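Local structure of ADP-ribosylating toxin CARDS (Mycoplasma pneumoniae, 4TLV) at residues Gln285-Met289 with Leu301-Asn305; Leu272-Tyr278 with Cys425-Phe431. The protein transfers the ADP-ribosyl group from NAD(+) to target proteins and causes vacuoles to form in the cytoplasm of mammalian cells. All blocks are in the same frame, centred on the assembly; numbering follows the deposited sequence.

In the fold
Both contacts belong to the D2 beta-trefoil domain, and their centres lie about 15 Å apart. Contact 1 pairs the neighbouring strands of one beta hairpin, whereas contact 2 joins the two ends of the domain, 147 residues apart at the closest ends; contact 1 is thus nested in the loop that contact 2 closes. Both are partly buried, contact 2 with more buried residues (five of twelve touching residues against two of eight). Main-chain hydrogen bonds between antiparallel strands carry contact 1. Contact 2 has no strand ladder and relies on side chains that accept from main-chain NH groups, on waters and on CH-pi packing. They meet at Tyr278, whose CE2 lies 3.4 Å from Met289 CG.

Contact 1: residues Gln285-Met289 with Leu301-Asn305; sequences QKTFM and LVEVN
Buried Phe288 is the apolar centre of this antiparallel beta hairpin, formed by strands 287-293 and 298-303 of the D2 beta-trefoil; Glu303 lies on the same face. The Phe288 ring (chi1 m, chi2 88°) places CD2 3.9 Å from Leu301 CB and 3.6 Å from Glu303 CA; Trp392 meets it edge-to-face, and Leu418 also packs on it. The other face of the hairpin carries Met289 (mtm) and Val302 (t), where Met289 CE is 4.4 Å from Val302 CG1. Val304, also t, extends this patch, with CG2 4.0 Å from Met289 CG and 3.7 Å from Thr287 CG2.

The short strand segments approach to 4.4 Å at 131° between their directions, an antiparallel pair with a strong twist. Phe288 and Glu303 form a non-hydrogen-bonded pair, CA to CA 4.2 Å; Met289 and Val302 form the adjacent hydrogen-bonded pair, CA to CA 5.3 Å, with Met289 N to Val302 O 2.8 Å and Val302 N to Met289 O 3.1 Å. Beyond the strand, Val304 N donates to Thr287 O at 2.9 Å, although Val304 has already left extended geometry (phi/psi -74/-62).

At the polar edge Thr287 OG1 turns to Arg280. Glu303, extended through chi1 and chi2, lays its OE2 3.7 Å from Lys286 CG, and one water accepts from Thr287 N at 3.0 Å and donates to Glu303 OE2 at 2.8 Å.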
loop_
_atom_site.group_PDB
_atom_site.type_symbol
_atom_site.label_atom_id
_atom_site.label_comp_id
_atom_site.label_asym_id
_atom_site.label_seq_id
_atom_site.Cartn_x
_atom_site.Cartn_y
_atom_site.Cartn_z
ATOM N N GLN A 285 -21.174 -14.961 -23.374
ATOM C CA GLN A 285 -21.761 -15.480 -22.141
ATOM C C GLN A 285 -21.073 -16.749 -21.626
ATOM O O GLN A 285 -21.610 -17.459 -20.779
ATOM C CB GLN A 285 -23.265 -15.707 -22.306
ATOM C CG GLN A 285 -24.070 -14.414 -22.372
ATOM C CD GLN A 285 -24.027 -13.635 -21.065
ATOM O OE1 GLN A 285 -24.579 -14.221 -20.005
ATOM N NE2 GLN A 285 -23.496 -12.523 -21.008
ATOM N N LYS A 286 -19.881 -17.028 -22.139
ATOM C CA LYS A 286 -19.098 -18.155 -21.666
ATOM C C LYS A 286 -18.521 -17.843 -20.290
ATOM O O LYS A 286 -18.186 -16.696 -19.997
ATOM C CB LYS A 286 -17.972 -18.474 -22.650
ATOM C CG LYS A 286 -18.469 -19.063 -23.967
ATOM C CD LYS A 286 -17.326 -19.359 -24.920
ATOM C CE LYS A 286 -17.854 -19.949 -26.220
ATOM N NZ LYS A 286 -16.759 -20.375 -27.134
ATOM N N THR A 287 -18.403 -18.871 -19.459
ATOM C CA THR A 287 -17.963 -18.693 -18.079
ATOM C C THR A 287 -16.635 -19.385 -17.841
ATOM O O THR A 287 -16.412 -20.501 -18.318
ATOM C CB THR A 287 -19.027 -19.213 -17.088
ATOM O OG1 THR A 287 -20.257 -18.511 -17.320
ATOM C CG2 THR A 287 -18.584 -18.992 -15.627
ATOM N N PHE A 288 -15.756 -18.716 -17.101
ATOM C CA PHE A 288 -14.417 -19.224 -16.850
ATOM C C PHE A 288 -14.042 -19.121 -15.387
ATOM O O PHE A 288 -14.501 -18.231 -14.675
ATOM C CB PHE A 288 -13.375 -18.416 -17.620
ATOM C CG PHE A 288 -13.587 -18.387 -19.111
ATOM C CD1 PHE A 288 -14.393 -17.425 -19.689
ATOM C CD2 PHE A 288 -12.965 -19.312 -19.928
ATOM C CE1 PHE A 288 -14.588 -17.389 -21.064
ATOM C CE2 PHE A 288 -13.154 -19.280 -21.307
ATOM C CZ PHE A 288 -13.966 -18.311 -21.872
ATOM N N MET A 289 -13.157 -20.011 -14.969
ATOM C CA MET A 289 -12.531 -19.907 -13.667
ATOM C C MET A 289 -11.124 -19.357 -13.848
ATOM O O MET A 289 -10.358 -19.830 -14.695
ATOM C CB MET A 289 -12.451 -21.271 -13.002
ATOM C CG MET A 289 -13.802 -21.829 -12.594
ATOM S SD MET A 289 -13.626 -23.518 -12.017
ATOM C CE MET A 289 -13.330 -24.407 -13.535
ATOM N N LEU A 301 -7.327 -18.772 -17.880
ATOM C CA LEU A 301 -8.756 -19.002 -17.711
ATOM C C LEU A 301 -9.099 -20.400 -18.203
ATOM O O LEU A 301 -8.618 -20.831 -19.250
ATOM C CB LEU A 301 -9.535 -17.974 -18.539
ATOM C CG LEU A 301 -9.262 -16.495 -18.285
ATOM C CD1 LEU A 301 -9.692 -15.650 -19.483
ATOM C CD2 LEU A 301 -9.983 -16.050 -17.030
ATOM N N VAL A 302 -9.927 -21.103 -17.442
ATOM C CA VAL A 302 -10.378 -22.436 -17.805
ATOM C C VAL A 302 -11.889 -22.389 -17.899
ATOM O O VAL A 302 -12.562 -21.956 -16.955
ATOM C CB VAL A 302 -9.944 -23.463 -16.750
ATOM C CG1 VAL A 302 -10.587 -24.828 -17.006
ATOM C CG2 VAL A 302 -8.422 -23.561 -16.713
ATOM N N GLU A 303 -12.435 -22.810 -19.038
ATOM C CA GLU A 303 -13.881 -22.695 -19.233
ATOM C C GLU A 303 -14.637 -23.691 -18.361
ATOM O O GLU A 303 -14.213 -24.834 -18.198
ATOM C CB GLU A 303 -14.270 -22.868 -20.701
ATOM C CG GLU A 303 -15.759 -22.709 -20.936
ATOM C CD GLU A 303 -16.119 -22.584 -22.411
ATOM O OE1 GLU A 303 -15.213 -22.700 -23.260
ATOM O OE2 GLU A 303 -17.312 -22.363 -22.713
ATOM N N VAL A 304 -15.761 -23.250 -17.805
ATOM C CA VAL A 304 -16.553 -24.075 -16.896
ATOM C C VAL A 304 -17.351 -25.186 -17.586
ATOM O O VAL A 304 -17.142 -26.370 -17.308
ATOM C CB VAL A 304 -17.535 -23.220 -16.072
ATOM C CG1 VAL A 304 -18.442 -24.113 -15.229
ATOM C CG2 VAL A 304 -16.780 -22.233 -15.198
ATOM N N ASN A 305 -18.277 -24.800 -18.463
ATOM C CA ASN A 305 -19.198 -25.755 -19.097
ATOM C C ASN A 305 -20.271 -26.291 -18.145
ATOM O O ASN A 305 -21.018 -27.213 -18.483
ATOM C CB ASN A 305 -18.436 -26.921 -19.737
ATOM C CG ASN A 305 -17.663 -26.501 -20.970
ATOM O OD1 ASN A 305 -18.208 -25.847 -21.861
ATOM N ND2 ASN A 305 -16.387 -26.880 -21.033
HETATM O O HOH W 1 -19.000 -21.532 -20.660
#

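Contact 2: residues Leu272-Tyr278 with Cys425-Phe431; sequences LEDTPVY and CTTHAQF. With ACT (acetate ion), chain M.
Two loops from the ends of the D2 beta-trefoil pack together here: residues 272-278 lead into strand 278-281, and the loop of residues 425-431 follows strand 415-421. The contact closes the domain near its junction with the mART domain, and it includes Leu272, Glu273 and Asp274 of the KELED motif, which is involved in host ER trafficking. The first loop is largely extended; the second ends in a 3-10 turn, with Phe431 N hydrogen-bonded to His428 O at 3.2 Å. CA atoms pair Val277 with Thr427 (5.1 Å), Thr275 with His428 (6.1 Å) and Glu273 with Gln430 (7.9 Å).

Val277 (t) sets CG2 over the face of the Phe431 ring, 3.5 Å from its centroid, a CH-pi contact; Phe431 is t at chi1, and Ile420 and Phe315 pack around the pair. Thr275 CG2 fills in at 4.0 Å from both His428 CB and Gln430 CG. A second CH-pi contact puts Thr426 CA over the Tyr278 ring, 3.9 Å from its centroid.

Side chains of the second loop accept hydrogen bonds from main-chain NH groups of the first. Thr427 OG1 accepts from Tyr278 N at 2.9 Å, while Gln430 (chi1 p, chi2 t) accepts from Glu273 N through OE1, also at 2.9 Å, and donates through NE2 to Glu271 O. Glu273 OE2 is hydrogen-bonded to His163 NE2. An acetate, probably from the crystallisation liquor, accepts through its O from Ala429 N at 2.9 Å and is also hydrogen-bonded to His163 ND1. A water joins the loops, donating to Pro276 O at 2.8 Å and accepting from His428 N at 2.7 Å.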
loop_
_atom_site.group_PDB
_atom_site.type_symbol
_atom_site.label_atom_id
_atom_site.label_comp_id
_atom_site.label_asym_id
_atom_site.label_seq_id
_atom_site.Cartn_x
_atom_site.Cartn_y
_atom_site.Cartn_z
ATOM N N LEU A 272 -13.244 -14.261 6.917
ATOM C CA LEU A 272 -12.561 -14.637 5.669
ATOM C C LEU A 272 -12.912 -16.049 5.231
ATOM O O LEU A 272 -12.962 -16.950 6.056
ATOM C CB LEU A 272 -11.033 -14.514 5.801
ATOM C CG LEU A 272 -10.516 -13.123 6.205
ATOM C CD1 LEU A 272 -9.000 -13.112 6.213
ATOM C CD2 LEU A 272 -11.054 -12.056 5.267
ATOM N N GLU A 273 -13.137 -16.225 3.931
ATOM C CA GLU A 273 -13.407 -17.530 3.334
ATOM C C GLU A 273 -12.569 -17.654 2.082
ATOM O O GLU A 273 -12.242 -16.652 1.453
ATOM C CB GLU A 273 -14.887 -17.656 2.920
ATOM C CG GLU A 273 -15.878 -17.476 4.049
ATOM C CD GLU A 273 -17.284 -17.087 3.565
ATOM O OE1 GLU A 273 -17.466 -16.714 2.367
ATOM O OE2 GLU A 273 -18.203 -17.138 4.404
ATOM N N ASP A 274 -12.225 -18.885 1.722
ATOM C CA ASP A 274 -11.509 -19.154 0.485
ATOM C C ASP A 274 -12.475 -19.067 -0.687
ATOM O O ASP A 274 -13.482 -19.775 -0.718
ATOM C CB ASP A 274 -10.883 -20.548 0.537
ATOM C CG ASP A 274 -9.692 -20.626 1.482
ATOM O OD1 ASP A 274 -9.172 -19.571 1.913
ATOM O OD2 ASP A 274 -9.266 -21.759 1.768
ATOM N N THR A 275 -12.183 -18.200 -1.647
ATOM C CA THR A 275 -13.085 -18.002 -2.776
ATOM C C THR A 275 -12.384 -18.222 -4.113
ATOM O O THR A 275 -11.390 -17.551 -4.417
ATOM C CB THR A 275 -13.661 -16.558 -2.780
ATOM O OG1 THR A 275 -12.584 -15.610 -2.832
ATOM C CG2 THR A 275 -14.468 -16.282 -1.515
ATOM N N PRO A 276 -12.902 -19.150 -4.928
ATOM C CA PRO A 276 -12.463 -19.189 -6.327
ATOM C C PRO A 276 -13.087 -18.005 -7.068
ATOM O O PRO A 276 -13.974 -17.342 -6.525
ATOM C CB PRO A 276 -13.059 -20.507 -6.837
ATOM C CG PRO A 276 -14.288 -20.689 -5.988
ATOM C CD PRO A 276 -13.815 -20.265 -4.613
ATOM N N VAL A 277 -12.632 -17.742 -8.290
ATOM C CA VAL A 277 -13.072 -16.575 -9.034
ATOM C C VAL A 277 -13.605 -16.989 -10.403
ATOM O O VAL A 277 -12.899 -17.641 -11.183
ATOM C CB VAL A 277 -11.914 -15.571 -9.235
ATOM C CG1 VAL A 277 -12.405 -14.347 -10.003
ATOM C CG2 VAL A 277 -11.315 -15.166 -7.857
ATOM N N TYR A 278 -14.845 -16.593 -10.677
ATOM C CA TYR A 278 -15.536 -16.907 -11.931
ATOM C C TYR A 278 -15.823 -15.657 -12.742
ATOM O O TYR A 278 -16.369 -14.691 -12.225
ATOM C CB TYR A 278 -16.874 -17.583 -11.636
ATOM C CG TYR A 278 -16.768 -18.985 -11.099
ATOM C CD1 TYR A 278 -16.423 -19.221 -9.777
ATOM C CD2 TYR A 278 -17.037 -20.073 -11.912
ATOM C CE1 TYR A 278 -16.338 -20.504 -9.283
ATOM C CE2 TYR A 278 -16.963 -21.367 -11.431
ATOM C CZ TYR A 278 -16.606 -21.577 -10.117
ATOM O OH TYR A 278 -16.530 -22.857 -9.644
ATOM N N CYS A 425 -23.362 -20.248 -7.031
ATOM C CA CYS A 425 -22.680 -21.209 -7.899
ATOM C C CYS A 425 -21.431 -20.645 -8.588
ATOM O O CYS A 425 -20.773 -21.350 -9.356
ATOM C CB CYS A 425 -23.645 -21.758 -8.955
ATOM S SG CYS A 425 -24.835 -22.973 -8.327
ATOM N N THR A 426 -21.110 -19.380 -8.328
ATOM C CA THR A 426 -19.917 -18.786 -8.923
ATOM C C THR A 426 -18.995 -18.133 -7.874
ATOM O O THR A 426 -18.558 -18.792 -6.927
ATOM C CB THR A 426 -20.257 -17.826 -10.094
ATOM O OG1 THR A 426 -21.245 -16.869 -9.694
ATOM C CG2 THR A 426 -20.790 -18.614 -11.297
ATOM N N THR A 427 -18.689 -16.855 -8.047
ATOM C CA THR A 427 -17.804 -16.171 -7.109
ATOM C C THR A 427 -18.565 -15.777 -5.854
ATOM O O THR A 427 -19.611 -15.149 -5.944
ATOM C CB THR A 427 -17.240 -14.892 -7.731
ATOM O OG1 THR A 427 -16.705 -15.202 -9.020
ATOM C CG2 THR A 427 -16.138 -14.293 -6.832
ATOM N N HIS A 428 -18.045 -16.116 -4.681
ATOM C CA HIS A 428 -18.724 -15.669 -3.468
ATOM C C HIS A 428 -18.509 -14.182 -3.217
ATOM O O HIS A 428 -17.540 -13.597 -3.696
ATOM C CB HIS A 428 -18.389 -16.555 -2.282
ATOM C CG HIS A 428 -19.027 -17.912 -2.379
ATOM N ND1 HIS A 428 -19.020 -18.972 -1.535
ATOM C CD2 HIS A 428 -19.789 -18.291 -3.465
ATOM C CE1 HIS A 428 -19.768 -19.965 -2.127
ATOM N NE2 HIS A 428 -20.222 -19.529 -3.289
ATOM N N ALA A 429 -19.444 -13.569 -2.499
ATOM C CA ALA A 429 -19.577 -12.115 -2.517
ATOM C C ALA A 429 -18.351 -11.391 -1.964
ATOM O O ALA A 429 -18.025 -10.284 -2.405
ATOM C CB ALA A 429 -20.836 -11.686 -1.740
ATOM N N GLN A 430 -17.671 -11.996 -0.992
ATOM C CA GLN A 430 -16.579 -11.264 -0.344
ATOM C C GLN A 430 -15.366 -11.082 -1.253
ATOM O O GLN A 430 -14.535 -10.217 -1.010
ATOM C CB GLN A 430 -16.178 -11.882 1.002
ATOM C CG GLN A 430 -15.406 -13.181 0.891
ATOM C CD GLN A 430 -15.056 -13.710 2.256
ATOM O OE1 GLN A 430 -13.766 -13.791 2.547
ATOM N NE2 GLN A 430 -15.948 -14.020 3.059
ATOM N N PHE A 431 -15.274 -11.858 -2.326
ATOM C CA PHE A 431 -14.154 -11.650 -3.232
ATOM C C PHE A 431 -14.067 -10.207 -3.723
ATOM O O PHE A 431 -12.976 -9.640 -3.833
ATOM C CB PHE A 431 -14.157 -12.596 -4.442
ATOM C CG PHE A 431 -12.967 -12.384 -5.323
ATOM C CD1 PHE A 431 -11.712 -12.754 -4.888
ATOM C CD2 PHE A 431 -13.086 -11.747 -6.548
ATOM C CE1 PHE A 431 -10.589 -12.523 -5.686
ATOM C CE2 PHE A 431 -11.976 -11.533 -7.336
ATOM C CZ PHE A 431 -10.726 -11.917 -6.894
HETATM C C ACT M . -22.604 -15.822 -1.881
HETATM O O ACT M . -21.576 -15.246 -1.447
HETATM O OXT ACT M . -23.253 -16.514 -1.063
HETATM C CH3 ACT M . -23.041 -15.687 -3.308
HETATM O O HOH W 2 -16.683 -19.159 -0.697
HETATM O O HOH W 3 -15.865 -17.762 -4.436
#